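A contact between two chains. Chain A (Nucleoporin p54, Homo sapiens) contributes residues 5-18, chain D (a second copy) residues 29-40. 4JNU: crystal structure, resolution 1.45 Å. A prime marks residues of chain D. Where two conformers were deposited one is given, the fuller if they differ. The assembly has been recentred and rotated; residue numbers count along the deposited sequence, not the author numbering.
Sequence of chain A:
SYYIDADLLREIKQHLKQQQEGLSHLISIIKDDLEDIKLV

Chain A (5-18) DADLLREIKQHLKQ
Chain D (29-40) IIKDDLEDIKLV

Chain A is helical from Ala6 through Gln18 and on past the stretch, with phi from -76° to -58° and psi from -44° to -30°; chain D enters the stretch already helical at Ile29′, then makes a type I turn from Leu34′ to Ile37′, closed by Ile37′ N to Leu34′ O at 3.2 Å. The helix axes run nearly antiparallel, at 152°, and approach to 10.5 Å. The register is set by CA–CA distances of 7.7 Å for Ala6–Leu34′ and 7.2 Å for Lys13–Ile30′. No hydrogen bond crosses the contact; apolar packing dominates the 554 Å² buried.

Asp5 (chi1 t) caps the helix, its OD1 accepting from Asp7 N at 2.8 Å. Ala6 points toward chain D, and its short side chain leaves room for Leu34′: CB lies 4.1 Å from Leu34′ CD2. Leu9 (t, p) bridges two partners, with CG 3.7 Å from Ile30′ CG2 and CD2 3.9 Å from Leu34′ CG.

Arg10 (m, t, t) leaves its helix sideways. Its NH1 forms a salt bridge with Asp7 OD1 at 2.9 Å, one turn back, while its aliphatic CG lies 4.1 Å from Leu34′ CD1. The guanidinium meets Ile37′ obliquely, NH2 to CD1 at 3.6 Å; Val40′, beyond it, is poorly ordered.

Ile12 (m, t) places CG2 4.2 Å from Ile30′ CD1. Lys13 (t, t, p, p) uses its methylenes as apolar surface, CD lying 3.8 Å from Ile30′ CG2 and CE 4.3 Å from Leu34′ CD1. Leu16 (m, t) brings CD1 to 3.6 Å from Ile30′ CD1.

Two knobs result, both m, t rotamers: Ile30′ sits among Leu9, Ile12, Lys13 and Leu16, and Leu34′ among Ala6, Leu9, Arg10 and Lys13. At the border, Lys17 NZ and Lys31′ NZ are 4.2 Å apart, a like-charge approach that adds no attraction.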

ATOM      1  N   ASP A   5     -19.366  14.326  -5.556  1.00 18.85           N
ATOM      2  CA  ASP A   5     -20.156  13.178  -5.962  1.00 21.19           C
ATOM      3  C   ASP A   5     -19.707  11.910  -5.238  1.00 19.32           C
ATOM      4  O   ASP A   5     -18.499  11.625  -5.152  1.00 22.15           O
ATOM      5  CB  ASP A   5     -19.981  13.006  -7.471  1.00 24.90           C
ATOM      6  CG  ASP A   5     -20.898  11.962  -8.061  1.00 33.98           C
ATOM      7  OD1 ASP A   5     -21.454  11.135  -7.304  1.00 42.19           O
ATOM      8  OD2 ASP A   5     -21.055  11.968  -9.304  1.00 52.90           O
ATOM      9  N   ALA A   6     -20.675  11.159  -4.717  1.00 18.14           N
ATOM     10  CA  ALA A   6     -20.374   9.915  -4.018  1.00 21.14           C
ATOM     11  C   ALA A   6     -19.634   8.968  -4.933  1.00 23.58           C
ATOM     12  O   ALA A   6     -18.837   8.161  -4.466  1.00 18.36           O
ATOM     13  CB  ALA A   6     -21.663   9.271  -3.511  1.00 22.20           C
ATOM     14  N   ASP A   7     -19.882   9.052  -6.234  1.00 20.19           N
ATOM     15  CA  ASP A   7     -19.200   8.144  -7.167  1.00 20.47           C
ATOM     16  C   ASP A   7     -17.696   8.391  -7.206  1.00 24.06           C
ATOM     17  O   ASP A   7     -16.931   7.453  -7.436  1.00 20.37           O
ATOM     18  CB  ASP A   7     -19.797   8.239  -8.576  1.00 31.36           C
ATOM     19  CG  ASP A   7     -21.065   7.399  -8.742  1.00 38.98           C
ATOM     20  OD1 ASP A   7     -21.364   6.559  -7.861  1.00 39.85           O
ATOM     21  OD2 ASP A   7     -21.759   7.562  -9.770  1.00 41.22           O
ATOM     22  N   LEU A   8     -17.256   9.622  -6.975  1.00 17.13           N
ATOM     23  CA  LEU A   8     -15.820   9.929  -6.933  1.00 18.83           C
ATOM     24  C   LEU A   8     -15.183   9.219  -5.770  1.00 19.42           C
ATOM     25  O   LEU A   8     -14.032   8.763  -5.848  1.00 18.62           O
ATOM     26  CB  LEU A   8     -15.593  11.442  -6.798  1.00 23.01           C
ATOM     27  CG  LEU A   8     -14.489  12.099  -7.614  1.00 49.92           C
ATOM     28  CD1 LEU A   8     -14.842  12.100  -9.093  1.00 46.72           C
ATOM     29  CD2 LEU A   8     -14.265  13.509  -7.105  1.00 57.31           C
ATOM     30  N   LEU A   9     -15.936   9.069  -4.695  1.00 14.29           N
ATOM     31  CA  LEU A   9     -15.472   8.369  -3.526  1.00 17.82           C
ATOM     32  C   LEU A   9     -15.497   6.855  -3.770  1.00 16.77           C
ATOM     33  O   LEU A   9     -14.605   6.144  -3.319  1.00 16.79           O
ATOM     34  CB  LEU A   9     -16.340   8.740  -2.320  1.00 18.78           C
ATOM     35  CG  LEU A   9     -15.797   8.214  -1.002  1.00 18.45           C
ATOM     36  CD1 LEU A   9     -14.463   8.887  -0.660  1.00 20.68           C
ATOM     37  CD2 LEU A   9     -16.802   8.365   0.115  1.00 21.63           C
ATOM     38  N   ARG A  10     -16.507   6.361  -4.481  0.60 16.02           N
ATOM     39  CA  ARG A  10     -16.542   4.929  -4.808  0.60 16.27           C
ATOM     40  C   ARG A  10     -15.369   4.570  -5.702  0.60 19.10           C
ATOM     41  O   ARG A  10     -14.798   3.479  -5.590  0.60 17.40           O
ATOM     42  CB  ARG A  10     -17.868   4.554  -5.470  0.60 20.05           C
ATOM     43  CG  ARG A  10     -19.038   4.612  -4.524  0.60 19.11           C
ATOM     44  CD  ARG A  10     -20.308   4.099  -5.176  0.60 27.37           C
ATOM     45  NE  ARG A  10     -21.433   4.101  -4.247  0.60 22.58           N
ATOM     46  CZ  ARG A  10     -22.520   4.854  -4.362  0.60 30.56           C
ATOM     47  NH1 ARG A  10     -22.674   5.688  -5.380  0.60 27.50           N
ATOM     48  NH2 ARG A  10     -23.473   4.761  -3.448  0.60 29.32           N
ATOM     49  N   GLU A  11     -14.996   5.493  -6.580  1.00 16.07           N
ATOM     50  CA  GLU A  11     -13.847   5.278  -7.462  1.00 18.75           C
ATOM     51  C   GLU A  11     -12.540   5.206  -6.658  1.00 14.64           C
ATOM     52  O   GLU A  11     -11.670   4.338  -6.914  1.00 14.34           O
ATOM     53  CB  GLU A  11     -13.791   6.357  -8.536  1.00 24.09           C
ATOM     54  CG  GLU A  11     -14.959   6.252  -9.493  1.00 25.86           C
ATOM     55  CD  GLU A  11     -15.221   7.535 -10.254  1.00 43.44           C
ATOM     56  OE1 GLU A  11     -14.307   8.383 -10.328  1.00 46.67           O
ATOM     57  OE2 GLU A  11     -16.350   7.696 -10.764  1.00 44.94           O
ATOM     58  N   ILE A  12     -12.375   6.083  -5.681  1.00 13.63           N
ATOM     59  CA  ILE A  12     -11.207   6.046  -4.820  1.00 13.36           C
ATOM     60  C   ILE A  12     -11.187   4.695  -4.101  1.00 13.56           C
ATOM     61  O   ILE A  12     -10.132   4.094  -3.939  1.00 12.96           O
ATOM     62  CB  ILE A  12     -11.220   7.211  -3.815  1.00 13.53           C
ATOM     63  CG1 ILE A  12     -10.911   8.513  -4.550  1.00 14.60           C
ATOM     64  CG2 ILE A  12     -10.217   6.987  -2.705  1.00 13.36           C
ATOM     65  CD1 ILE A  12     -11.291   9.792  -3.792  1.00 15.85           C
ATOM     66  N   LYS A  13     -12.359   4.228  -3.661  1.00 13.08           N
ATOM     67  CA  LYS A  13     -12.458   2.963  -2.944  1.00 15.61           C
ATOM     68  C   LYS A  13     -12.009   1.828  -3.854  1.00 15.52           C
ATOM     69  O   LYS A  13     -11.347   0.894  -3.400  1.00 14.44           O
ATOM     70  CB  LYS A  13     -13.892   2.729  -2.443  1.00 14.33           C
ATOM     71  CG  LYS A  13     -14.037   1.442  -1.635  1.00 19.44           C
ATOM     72  CD  LYS A  13     -15.227   1.449  -0.675  1.00 26.89           C
ATOM     73  CE  LYS A  13     -16.560   1.367  -1.402  1.00 28.77           C
ATOM     74  NZ  LYS A  13     -16.800  -0.003  -1.913  1.00 54.24           N
ATOM     75  N   GLN A  14     -12.353   1.914  -5.139  1.00 14.42           N
ATOM     76  CA  GLN A  14     -11.966   0.871  -6.091  1.00 16.44           C
ATOM     77  C   GLN A  14     -10.446   0.823  -6.208  1.00 14.79           C
ATOM     78  O   GLN A  14      -9.847  -0.258  -6.204  1.00 14.34           O
ATOM     79  CB  GLN A  14     -12.621   1.135  -7.451  1.00 21.46           C
ATOM     80  CG  GLN A  14     -13.439  -0.015  -7.965  1.00 49.14           C
ATOM     81  CD  GLN A  14     -12.589  -1.228  -8.219  1.00 44.50           C
ATOM     82  OE1 GLN A  14     -11.424  -1.110  -8.594  1.00 67.29           O
ATOM     83  NE2 GLN A  14     -13.159  -2.406  -8.011  1.00 60.38           N
ATOM     84  N   HIS A  15      -9.783   1.973  -6.296  1.00 13.88           N
ATOM     85  CA  HIS A  15      -8.321   2.003  -6.326  1.00 13.66           C
ATOM     86  C   HIS A  15      -7.721   1.478  -5.029  1.00 11.45           C
ATOM     87  O   HIS A  15      -6.692   0.791  -5.047  1.00 13.44           O
ATOM     88  CB  HIS A  15      -7.797   3.428  -6.577  1.00 14.12           C
ATOM     89  CG  HIS A  15      -8.101   3.950  -7.939  1.00 18.44           C
ATOM     90  ND1 HIS A  15      -7.525   3.451  -9.089  1.00 41.53           N
ATOM     91  CD2 HIS A  15      -8.931   4.942  -8.333  1.00 20.89           C
ATOM     92  CE1 HIS A  15      -7.993   4.114 -10.131  1.00 35.48           C
ATOM     93  NE2 HIS A  15      -8.845   5.025  -9.701  1.00 33.21           N
ATOM     94  N   LEU A  16      -8.358   1.760  -3.898  1.00 11.65           N
ATOM     95  CA  LEU A  16      -7.860   1.249  -2.621  1.00 12.92           C
ATOM     96  C   LEU A  16      -7.972  -0.275  -2.579  1.00 11.85           C
ATOM     97  O   LEU A  16      -7.108  -0.937  -2.042  1.00 11.86           O
ATOM     98  CB  LEU A  16      -8.612   1.883  -1.449  1.00 12.68           C
ATOM     99  CG  LEU A  16      -8.297   3.370  -1.231  1.00 11.93           C
ATOM    100  CD1 LEU A  16      -9.248   3.926  -0.184  1.00 15.70           C
ATOM    101  CD2 LEU A  16      -6.854   3.645  -0.826  1.00 15.14           C
ATOM    102  N   LYS A  17      -9.027  -0.807  -3.175  0.56 11.30           N
ATOM    103  CA  LYS A  17      -9.176  -2.249  -3.259  0.56 12.69           C
ATOM    104  C   LYS A  17      -8.075  -2.876  -4.109  0.56 11.66           C
ATOM    105  O   LYS A  17      -7.593  -3.970  -3.808  0.56 17.03           O
ATOM    106  CB  LYS A  17     -10.563  -2.598  -3.780  0.56 12.38           C
ATOM    107  CG  LYS A  17     -11.623  -2.369  -2.721  0.56 18.12           C
ATOM    108  CD  LYS A  17     -12.979  -2.909  -3.125  0.56 22.38           C
ATOM    109  CE  LYS A  17     -13.713  -3.533  -1.938  0.56 39.87           C
ATOM    110  NZ  LYS A  17     -13.130  -3.231  -0.596  0.56 46.10           N
ATOM    111  N   GLN A  18      -7.660  -2.187  -5.162  1.00 14.33           N
ATOM    112  CA  GLN A  18      -6.547  -2.647  -5.990  1.00 17.14           C
ATOM    113  C   GLN A  18      -5.224  -2.593  -5.209  1.00 14.34           C
ATOM    114  O   GLN A  18      -4.390  -3.515  -5.302  1.00 12.44           O
ATOM    115  CB  GLN A  18      -6.466  -1.819  -7.284  1.00 18.83           C
ATOM    116  CG  GLN A  18      -7.632  -2.086  -8.235  1.00 18.99           C
ATOM    117  CD  GLN A  18      -7.711  -3.539  -8.664  1.00 26.71           C
ATOM    118  OE1 GLN A  18      -8.700  -4.222  -8.393  1.00 36.12           O
ATOM    119  NE2 GLN A  18      -6.667  -4.022  -9.328  1.00 31.56           N
TER
ATOM    120  N   ILE D  29     -13.545   3.914   6.646  1.00 22.77           N
ATOM    121  CA  ILE D  29     -13.991   5.297   6.796  1.00 25.25           C
ATOM    122  C   ILE D  29     -14.886   5.683   5.614  1.00 25.19           C
ATOM    123  O   ILE D  29     -15.936   6.319   5.794  1.00 26.51           O
ATOM    124  CB  ILE D  29     -12.789   6.260   6.895  1.00 27.55           C
ATOM    125  CG1 ILE D  29     -12.053   6.092   8.230  1.00 29.56           C
ATOM    126  CG2 ILE D  29     -13.244   7.693   6.730  1.00 30.89           C
ATOM    127  CD1 ILE D  29     -12.959   5.935   9.436  1.00 53.75           C
ATOM    128  N   ILE D  30     -14.461   5.289   4.414  1.00 22.82           N
ATOM    129  CA  ILE D  30     -15.245   5.484   3.199  1.00 21.67           C
ATOM    130  C   ILE D  30     -16.571   4.743   3.251  1.00 25.40           C
ATOM    131  O   ILE D  30     -17.621   5.335   2.993  1.00 26.91           O
ATOM    132  CB  ILE D  30     -14.449   5.066   1.940  1.00 21.73           C
ATOM    133  CG1 ILE D  30     -13.306   6.052   1.704  1.00 23.88           C
ATOM    134  CG2 ILE D  30     -15.365   5.002   0.729  1.00 24.28           C
ATOM    135  CD1 ILE D  30     -12.285   5.594   0.682  1.00 23.11           C
ATOM    136  N   LYS D  31     -16.543   3.465   3.624  1.00 24.98           N
ATOM    137  CA  LYS D  31     -17.787   2.715   3.775  1.00 24.75           C
ATOM    138  C   LYS D  31     -18.725   3.357   4.789  1.00 24.79           C
ATOM    139  O   LYS D  31     -19.932   3.419   4.576  1.00 27.94           O
ATOM    140  CB  LYS D  31     -17.489   1.270   4.178  1.00 23.72           C
ATOM    141  CG  LYS D  31     -17.034   0.422   3.013  1.00 30.35           C
ATOM    142  CD  LYS D  31     -16.574  -0.955   3.450  1.00 40.19           C
ATOM    143  CE  LYS D  31     -16.302  -1.833   2.244  1.00 44.74           C
ATOM    144  NZ  LYS D  31     -15.823  -3.195   2.609  1.00 44.29           N
ATOM    145  N   ASP D  32     -18.165   3.871   5.878  1.00 26.18           N
ATOM    146  CA  ASP D  32     -18.984   4.499   6.916  1.00 30.27           C
ATOM    147  C   ASP D  32     -19.653   5.789   6.415  1.00 28.59           C
ATOM    148  O   ASP D  32     -20.736   6.163   6.877  1.00 33.37           O
ATOM    149  CB  ASP D  32     -18.129   4.790   8.150  1.00 34.94           C
ATOM    150  CG  ASP D  32     -18.010   3.590   9.067  1.00 46.99           C
ATOM    151  OD1 ASP D  32     -18.386   2.478   8.640  1.00 46.81           O
ATOM    152  OD2 ASP D  32     -17.545   3.759  10.213  1.00 73.72           O
ATOM    153  N   ASP D  33     -19.004   6.475   5.479  1.00 28.33           N
ATOM    154  CA  ASP D  33     -19.564   7.695   4.905  1.00 28.01           C
ATOM    155  C   ASP D  33     -20.587   7.386   3.828  1.00 33.07           C
ATOM    156  O   ASP D  33     -21.410   8.236   3.466  1.00 35.64           O
ATOM    157  CB  ASP D  33     -18.465   8.579   4.317  1.00 39.63           C
ATOM    158  CG  ASP D  33     -17.689   9.332   5.381  1.00 59.35           C
ATOM    159  OD1 ASP D  33     -18.326   9.902   6.291  1.00 54.11           O
ATOM    160  OD2 ASP D  33     -16.442   9.353   5.309  1.00 60.21           O
ATOM    161  N   LEU D  34     -20.541   6.165   3.323  1.00 19.14           N
ATOM    162  CA  LEU D  34     -21.461   5.705   2.299  1.00 17.18           C
ATOM    163  C   LEU D  34     -22.551   4.765   2.826  1.00 23.27           C
ATOM    164  O   LEU D  34     -23.492   4.453   2.107  1.00 33.54           O
ATOM    165  CB  LEU D  34     -20.693   4.984   1.195  1.00 22.08           C
ATOM    166  CG  LEU D  34     -19.707   5.826   0.374  1.00 24.39           C
ATOM    167  CD1 LEU D  34     -18.746   4.957  -0.425  1.00 26.69           C
ATOM    168  CD2 LEU D  34     -20.457   6.772  -0.553  1.00 32.64           C
ATOM    169  N   GLU D  35     -22.412   4.294   4.063  1.00 43.96           N
ATOM    170  CA  GLU D  35     -23.267   3.217   4.564  1.00 42.27           C
ATOM    171  C   GLU D  35     -24.761   3.554   4.623  1.00 42.72           C
ATOM    172  O   GLU D  35     -25.604   2.657   4.571  1.00 43.44           O
ATOM    173  CB  GLU D  35     -22.787   2.762   5.946  1.00 43.23           C
ATOM    174  CG  GLU D  35     -22.923   3.824   7.031  1.00 44.09           C
ATOM    175  CD  GLU D  35     -22.446   3.343   8.389  1.00 65.01           C
ATOM    176  OE1 GLU D  35     -22.230   2.121   8.546  1.00 46.47           O
ATOM    177  OE2 GLU D  35     -22.286   4.188   9.299  1.00 60.17           O
ATOM    178  N   ASP D  36     -25.092   4.837   4.735  1.00 42.88           N
ATOM    179  CA  ASP D  36     -26.491   5.245   4.920  1.00 43.94           C
ATOM    180  C   ASP D  36     -27.221   5.474   3.602  1.00 43.88           C
ATOM    181  O   ASP D  36     -28.405   5.818   3.589  1.00 45.07           O
ATOM    182  CB  ASP D  36     -26.572   6.502   5.784  1.00 45.18           C
ATOM    183  CG  ASP D  36     -25.583   7.566   5.359  1.00 51.38           C
ATOM    184  OD1 ASP D  36     -24.391   7.232   5.160  1.00 64.03           O
ATOM    185  OD2 ASP D  36     -26.001   8.733   5.223  1.00 61.11           O
ATOM    186  N   ILE D  37     -26.516   5.285   2.494  1.00 43.09           N
ATOM    187  CA  ILE D  37     -27.117   5.393   1.170  1.00 43.72           C
ATOM    188  C   ILE D  37     -28.021   4.184   0.901  1.00 44.53           C
ATOM    189  O   ILE D  37     -27.569   3.040   0.947  1.00 44.44           O
ATOM    190  CB  ILE D  37     -26.018   5.499   0.087  1.00 43.57           C
ATOM    191  CG1 ILE D  37     -25.210   6.787   0.280  1.00 43.59           C
ATOM    192  CG2 ILE D  37     -26.625   5.448  -1.300  1.00 45.03           C
ATOM    193  CD1 ILE D  37     -24.095   6.974  -0.728  1.00 44.17           C
ATOM    194  N   LYS D  38     -29.298   4.438   0.624  1.00 45.90           N
ATOM    195  CA  LYS D  38     -30.281   3.361   0.467  1.00 47.41           C
ATOM    196  C   LYS D  38     -30.463   2.963  -1.002  1.00 48.76           C
ATOM    197  O   LYS D  38     -30.766   1.813  -1.315  1.00 50.20           O
ATOM    198  CB  LYS D  38     -31.626   3.807   1.046  1.00 48.98           C
ATOM    199  CG  LYS D  38     -31.574   4.187   2.517  1.00 48.77           C
ATOM    200  CD  LYS D  38     -32.874   4.850   2.959  1.00 53.15           C
ATOM    201  CE  LYS D  38     -32.740   5.490   4.334  1.00 62.85           C
ATOM    202  NZ  LYS D  38     -33.782   6.526   4.576  1.00 66.39           N
ATOM    203  N   LEU D  39     -30.260   3.936  -1.884  1.00 48.97           N
ATOM    204  CA  LEU D  39     -30.423   3.787  -3.330  1.00 51.04           C
ATOM    205  C   LEU D  39     -29.226   4.444  -4.000  1.00 75.02           C
ATOM    206  O   LEU D  39     -28.329   4.936  -3.324  1.00 73.19           O
ATOM    207  CB  LEU D  39     -31.680   4.512  -3.827  1.00 57.38           C
ATOM    208  CG  LEU D  39     -33.050   4.174  -3.246  1.00 54.56           C
ATOM    209  CD1 LEU D  39     -34.083   5.148  -3.793  1.00 61.62           C
ATOM    210  CD2 LEU D  39     -33.424   2.739  -3.579  1.00 72.56           C
ATOM    211  N   VAL D  40     -29.227   4.461  -5.329  1.00 50.02           N
ATOM    212  CA  VAL D  40     -28.340   5.339  -6.096  1.00 55.91           C
ATOM    213  C   VAL D  40     -28.973   5.711  -7.434  1.00 51.64           C
ATOM    214  O   VAL D  40     -28.967   4.924  -8.381  1.00103.18           O
ATOM    215  CB  VAL D  40     -26.953   4.707  -6.352  1.00 58.64           C
ATOM    216  CG1 VAL D  40     -26.174   5.518  -7.386  1.00 57.58           C
ATOM    217  CG2 VAL D  40     -26.159   4.617  -5.059  1.00 57.18           C
TER